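Local coordinates for flagellar biosynthetic protein flhB (Aquifex aeolicus, PDB 3B1S), which probably serves in export of flagellar proteins and in building the basal-body rod, this chain being the C-terminal domain of the membrane protein, at residues K61-P65 / K66-A70; E73-A76 / Y77-K81. One frame throughout, in Å; residues are numbered along the deposited sequence.

Contact 1 of 2, residues K61-P65 / K66-A70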
loop_
_atom_site.group_PDB
_atom_site.type_symbol
_atom_site.label_atom_id
_atom_site.label_comp_id
_atom_site.label_asym_id
_atom_site.label_seq_id
_atom_site.Cartn_x
_atom_site.Cartn_y
_atom_site.Cartn_z
ATOM N N LYS D 61 -8.968 -2.481 -4.483
ATOM C CA LYS D 61 -9.900 -1.477 -4.951
ATOM C C LYS D 61 -9.388 -0.014 -4.980
ATOM O O LYS D 61 -8.986 0.549 -3.951
ATOM C CB LYS D 61 -11.221 -1.628 -4.206
ATOM C CG LYS D 61 -11.890 -2.966 -4.541
ATOM C CD LYS D 61 -13.190 -3.195 -3.771
ATOM C CE LYS D 61 -13.736 -4.605 -4.059
ATOM N NZ LYS D 61 -15.198 -4.676 -3.771
ATOM N N GLU D 62 -9.596 0.642 -6.113
ATOM C CA GLU D 62 -9.113 1.980 -6.381
ATOM C C GLU D 62 -9.569 2.926 -5.330
ATOM O O GLU D 62 -10.640 2.802 -4.802
ATOM C CB GLU D 62 -9.711 2.505 -7.670
ATOM C CG GLU D 62 -9.126 1.970 -8.909
ATOM C CD GLU D 62 -9.704 2.635 -10.102
ATOM O OE1 GLU D 62 -9.322 2.299 -11.223
ATOM O OE2 GLU D 62 -10.554 3.503 -9.920
ATOM N N ILE D 63 -8.712 3.869 -5.010
ATOM C CA ILE D 63 -8.967 4.800 -3.936
ATOM C C ILE D 63 -10.214 5.598 -4.272
ATOM O O ILE D 63 -10.644 5.654 -5.426
ATOM C CB ILE D 63 -7.749 5.718 -3.677
ATOM C CG1 ILE D 63 -7.417 6.560 -4.910
ATOM C CG2 ILE D 63 -6.544 4.878 -3.352
ATOM C CD1 ILE D 63 -6.503 7.738 -4.660
ATOM N N SER D 64 -10.771 6.164 -3.222
ATOM C CA SER D 64 -11.895 7.079 -3.333
ATOM C C SER D 64 -11.469 8.270 -4.155
ATOM O O SER D 64 -10.316 8.711 -4.045
ATOM C CB SER D 64 -12.318 7.588 -1.949
ATOM O OG SER D 64 -12.804 6.559 -1.145
ATOM N N PRO D 65 -12.404 8.802 -5.039
ATOM C CA PRO D 65 -12.243 10.149 -5.575
ATOM C C PRO D 65 -11.794 11.183 -4.519
ATOM O O PRO D 65 -10.883 11.976 -4.783
ATOM C CB PRO D 65 -13.622 10.436 -6.161
ATOM C CG PRO D 65 -14.010 9.085 -6.740
ATOM C CD PRO D 65 -13.475 8.067 -5.745
ATOM N N LYS D 66 -12.249 11.052 -3.292
ATOM C CA LYS D 66 -11.859 12.026 -2.312
ATOM C C LYS D 66 -10.378 12.111 -2.156
ATOM O O LYS D 66 -9.823 13.187 -2.188
ATOM C CB LYS D 66 -12.362 11.577 -0.961
ATOM C CG LYS D 66 -11.371 11.881 0.127
ATOM C CD LYS D 66 -12.038 12.249 1.437
ATOM C CE LYS D 66 -11.203 13.273 2.199
ATOM N NZ LYS D 66 -11.808 13.735 3.477
ATOM N N PHE D 67 -9.705 10.990 -2.101
ATOM C CA PHE D 67 -8.275 11.022 -1.885
ATOM C C PHE D 67 -7.495 11.581 -3.039
ATOM O O PHE D 67 -6.304 11.717 -2.940
ATOM C CB PHE D 67 -7.744 9.642 -1.585
ATOM C CG PHE D 67 -8.041 9.182 -0.216
ATOM C CD1 PHE D 67 -7.495 9.819 0.861
ATOM C CD2 PHE D 67 -8.857 8.104 -0.002
ATOM C CE1 PHE D 67 -7.760 9.396 2.110
ATOM C CE2 PHE D 67 -9.125 7.682 1.250
ATOM C CZ PHE D 67 -8.579 8.323 2.306
ATOM N N TYR D 68 -8.116 11.821 -4.171
ATOM C CA TYR D 68 -7.310 12.146 -5.341
ATOM C C TYR D 68 -6.418 13.339 -5.036
ATOM O O TYR D 68 -5.329 13.451 -5.594
ATOM C CB TYR D 68 -8.146 12.386 -6.582
ATOM C CG TYR D 68 -8.967 11.200 -7.024
ATOM C CD1 TYR D 68 -10.028 11.371 -7.915
ATOM C CD2 TYR D 68 -8.713 9.917 -6.547
ATOM C CE1 TYR D 68 -10.816 10.289 -8.347
ATOM C CE2 TYR D 68 -9.501 8.830 -6.969
ATOM C CZ TYR D 68 -10.552 9.033 -7.869
ATOM O OH TYR D 68 -11.338 7.994 -8.292
ATOM N N LYS D 69 -6.828 14.140 -4.073
ATOM C CA LYS D 69 -6.076 15.317 -3.693
ATOM C C LYS D 69 -4.678 15.134 -3.124
ATOM O O LYS D 69 -3.750 15.787 -3.549
ATOM C CB LYS D 69 -6.867 16.039 -2.613
ATOM C CG LYS D 69 -6.926 15.282 -1.292
ATOM C CD LYS D 69 -7.363 16.178 -0.141
ATOM C CE LYS D 69 -8.857 16.105 0.128
ATOM N NZ LYS D 69 -9.308 17.187 1.036
ATOM N N ALA D 70 -4.518 14.235 -2.177
ATOM C CA ALA D 70 -3.229 14.089 -1.496
ATOM C C ALA D 70 -2.332 13.034 -2.129
ATOM O O ALA D 70 -1.102 13.096 -1.986
ATOM C CB ALA D 70 -3.429 13.826 0.015
#

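Contact 2 of 2, residues E73-A76 / Y77-K81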
loop_
_atom_site.group_PDB
_atom_site.type_symbol
_atom_site.label_atom_id
_atom_site.label_comp_id
_atom_site.label_asym_id
_atom_site.label_seq_id
_atom_site.Cartn_x
_atom_site.Cartn_y
_atom_site.Cartn_z
ATOM N N GLU D 73 -0.691 14.461 -5.332
ATOM C CA GLU D 73 0.397 15.304 -4.857
ATOM C C GLU D 73 1.643 14.464 -4.575
ATOM O O GLU D 73 2.758 14.856 -4.961
ATOM C CB GLU D 73 -0.014 16.094 -3.595
ATOM C CG GLU D 73 -1.047 17.230 -3.837
ATOM C CD GLU D 73 -1.067 18.300 -2.728
ATOM O OE1 GLU D 73 -0.478 18.087 -1.631
ATOM O OE2 GLU D 73 -1.681 19.368 -2.964
ATOM N N ILE D 74 1.459 13.327 -3.913
ATOM C CA ILE D 74 2.566 12.430 -3.669
ATOM C C ILE D 74 3.120 11.771 -4.912
ATOM O O ILE D 74 4.281 11.905 -5.201
ATOM C CB ILE D 74 2.131 11.320 -2.716
ATOM C CG1 ILE D 74 1.959 11.878 -1.322
ATOM C CG2 ILE D 74 3.135 10.220 -2.660
ATOM C CD1 ILE D 74 2.923 12.976 -1.010
ATOM N N ILE D 75 2.273 11.242 -5.757
ATOM C CA ILE D 75 2.784 10.583 -6.959
ATOM C C ILE D 75 3.595 11.608 -7.665
ATOM O O ILE D 75 4.589 11.284 -8.277
ATOM C CB ILE D 75 1.675 10.123 -7.879
ATOM C CG1 ILE D 75 0.771 9.088 -7.175
ATOM C CG2 ILE D 75 2.225 9.577 -9.138
ATOM C CD1 ILE D 75 -0.067 8.301 -8.087
ATOM N N ALA D 76 3.148 12.841 -7.624
ATOM C CA ALA D 76 3.837 13.948 -8.241
ATOM C C ALA D 76 5.221 14.113 -7.613
ATOM O O ALA D 76 6.237 14.034 -8.320
ATOM C CB ALA D 76 3.028 15.207 -8.110
ATOM N N TYR D 77 5.300 14.218 -6.306
ATOM C CA TYR D 77 6.603 14.420 -5.740
ATOM C C TYR D 77 7.486 13.279 -6.107
ATOM O O TYR D 77 8.582 13.457 -6.567
ATOM C CB TYR D 77 6.511 14.424 -4.233
ATOM C CG TYR D 77 7.487 15.347 -3.586
ATOM C CD1 TYR D 77 7.055 16.371 -2.779
ATOM C CD2 TYR D 77 8.833 15.221 -3.811
ATOM C CE1 TYR D 77 7.938 17.229 -2.204
ATOM C CE2 TYR D 77 9.722 16.078 -3.244
ATOM C CZ TYR D 77 9.273 17.081 -2.438
ATOM O OH TYR D 77 10.155 17.958 -1.845
ATOM N N VAL D 78 6.989 12.083 -5.956
ATOM C CA VAL D 78 7.810 10.948 -6.299
ATOM C C VAL D 78 8.409 11.083 -7.686
ATOM O O VAL D 78 9.601 10.866 -7.852
ATOM C CB VAL D 78 7.058 9.618 -6.141
ATOM C CG1 VAL D 78 7.710 8.547 -6.979
ATOM C CG2 VAL D 78 7.019 9.215 -4.692
ATOM N N MET D 79 7.593 11.462 -8.661
ATOM C CA MET D 79 8.035 11.510 -10.063
ATOM C C MET D 79 8.889 12.748 -10.430
ATOM O O MET D 79 9.773 12.680 -11.290
ATOM C CB MET D 79 6.829 11.434 -10.994
ATOM C CG MET D 79 6.235 10.062 -11.241
ATOM S SD MET D 79 4.557 10.371 -11.856
ATOM C CE MET D 79 4.319 9.018 -13.041
ATOM N N PHE D 80 8.664 13.855 -9.747
ATOM C CA PHE D 80 9.520 14.990 -9.959
ATOM C C PHE D 80 10.922 14.641 -9.515
ATOM O O PHE D 80 11.842 14.648 -10.296
ATOM C CB PHE D 80 8.988 16.097 -9.064
ATOM C CG PHE D 80 9.803 17.348 -9.061
ATOM C CD1 PHE D 80 10.294 17.878 -10.226
ATOM C CD2 PHE D 80 10.020 18.031 -7.883
ATOM C CE1 PHE D 80 11.011 19.031 -10.203
ATOM C CE2 PHE D 80 10.739 19.185 -7.862
ATOM C CZ PHE D 80 11.234 19.683 -9.020
ATOM N N LYS D 81 11.045 14.082 -8.336
ATOM C CA LYS D 81 12.365 13.722 -7.917
ATOM C C LYS D 81 12.997 12.758 -8.883
ATOM O O LYS D 81 14.116 12.962 -9.267
ATOM C CB LYS D 81 12.316 13.060 -6.558
ATOM C CG LYS D 81 11.580 13.841 -5.535
ATOM C CD LYS D 81 11.664 13.157 -4.211
ATOM C CE LYS D 81 13.085 12.781 -3.873
ATOM N NZ LYS D 81 13.226 12.360 -2.468
#

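Contact 1 of 2, residues K61-P65 / K66-A70
Tyr68 lies alongside Pro65, with Ile63 at the edge of its ring, where an extended loop turns into helix 68-84. Two backbone bonds, each spanning three residues, define the turn. Tyr68 N donates to Pro65 O at 2.8 Å. The N-H...O angle of 164° makes the bond fairly straight, but the donor stands above the carbonyl plane and not on a lone pair. Phe67 N reaches Ser64 O at 3.1 Å, a weak bond by its bent angle.

The aromatic packing centres on the phenol. The side chains of Pro65 and Tyr68 run side by side in the same direction, and CB of Pro65 is 3.6 Å from Tyr68 CE1, while CG and CD of the proline lie beside the hydroxyl end. Pro65 CA lies over the ring face. With chi1 at -61°, CG of Tyr68 stands beside its own backbone N, which turns the ring back along the incoming chain.

The apolar contacts gather on Ile63. CG1 approaches the edge of the Tyr68 ring in its plane. CD1 of Ile63 comes within 3.6 Å of Tyr68 CD2. The same methyl is 3.8 Å from Phe67 CB. Ser64 CB, 4.0 Å from Phe67 CD2, meets the second aromatic ring obliquely. With an alanine in place of Tyr68, the proline ring and CG1 and CD1 of Ile63 would probably lose the aromatic ring they pack against.

Around this turn, Ile63 is hydrogen-bonded through its backbone to Pro18 and also packs on it. Tyr68 touches Ala17 in the same loop between strands 4-9 and 19-25. Phe67 touches Ala56 and Leu53, and Ala70 meets Leu49, so helix 47-53 flanks the start of helix 68-84.

Contact 2 of 2, residues E73-A76 / Y77-K81
Glu73 to Ala76 each give a carbonyl to the residue four places on, from Tyr77 to Phe80, and this unbroken i to i+4 ladder identifies the contact as a stretch of alpha-helix within helix 68-84.

Tyr77 opens the second segment by donating its N to Glu73 O at 2.9 Å, the donor tilted 23° from the carbonyl plane. The phenol extends outward from Glu73-Ala76, and CG of Lys81 lies at the edge of the Tyr77 ring, in its plane.

Val78 N bonds to Ile74 O at 2.8 Å, and the C=O...N angle of 177° puts the donor almost in line with the carbonyl. The side chains of this pair meet loosely, CG2 of Ile74 being 4.5 Å from CG2 of Val78. Beyond the helix, Val78 touches Pro42, and the buried Ile74 packs on an apolar side chain of the other chain of the assembly.

Met79 N donates to Ile75 O at 3.0 Å. Here the side chains lie alongside one another and point the same way: Ile75 CG2, anti to its backbone N, and the thioether of Met79 meet at 3.7 Å between CG2 and SD. Met79 CG is set beside its own N by a chi1 of -80°, which carries the sulfur back over the preceding turn. Ile75 also reaches Tyr10 and Pro18, so this side of the helix faces the loop that joins the two strands of the sheet.

Phe80 N closes the ladder on Ala76 O at 2.8 Å. The Phe80 ring is turned off the first segment, leaving CB as the side-chain atom beside that carbonyl, with 3.5 Å between Phe80 CB and Ala76 O.

In the fold
Following the chain from its N terminus, strands 4-9 and 19-25, helix 27-39, strand 43-45 and helix 47-53 come first, and the two contacts lie in series after them. Contact 1 closes the short turn by which the loop after helix 47-53 enters helix 68-84. Contact 2 closes successive turns further along that helix. They neither nest nor cross, and their centres are about 16 Å apart. The loop between strands 4-9 and 19-25 is common to both: Pro18 is touched by Ile63 in contact 1 and by Ile75 in contact 2. The approach to the helix and the helix itself thus both rest on that loop, with helix 47-53 added at the first and the other chain at the second.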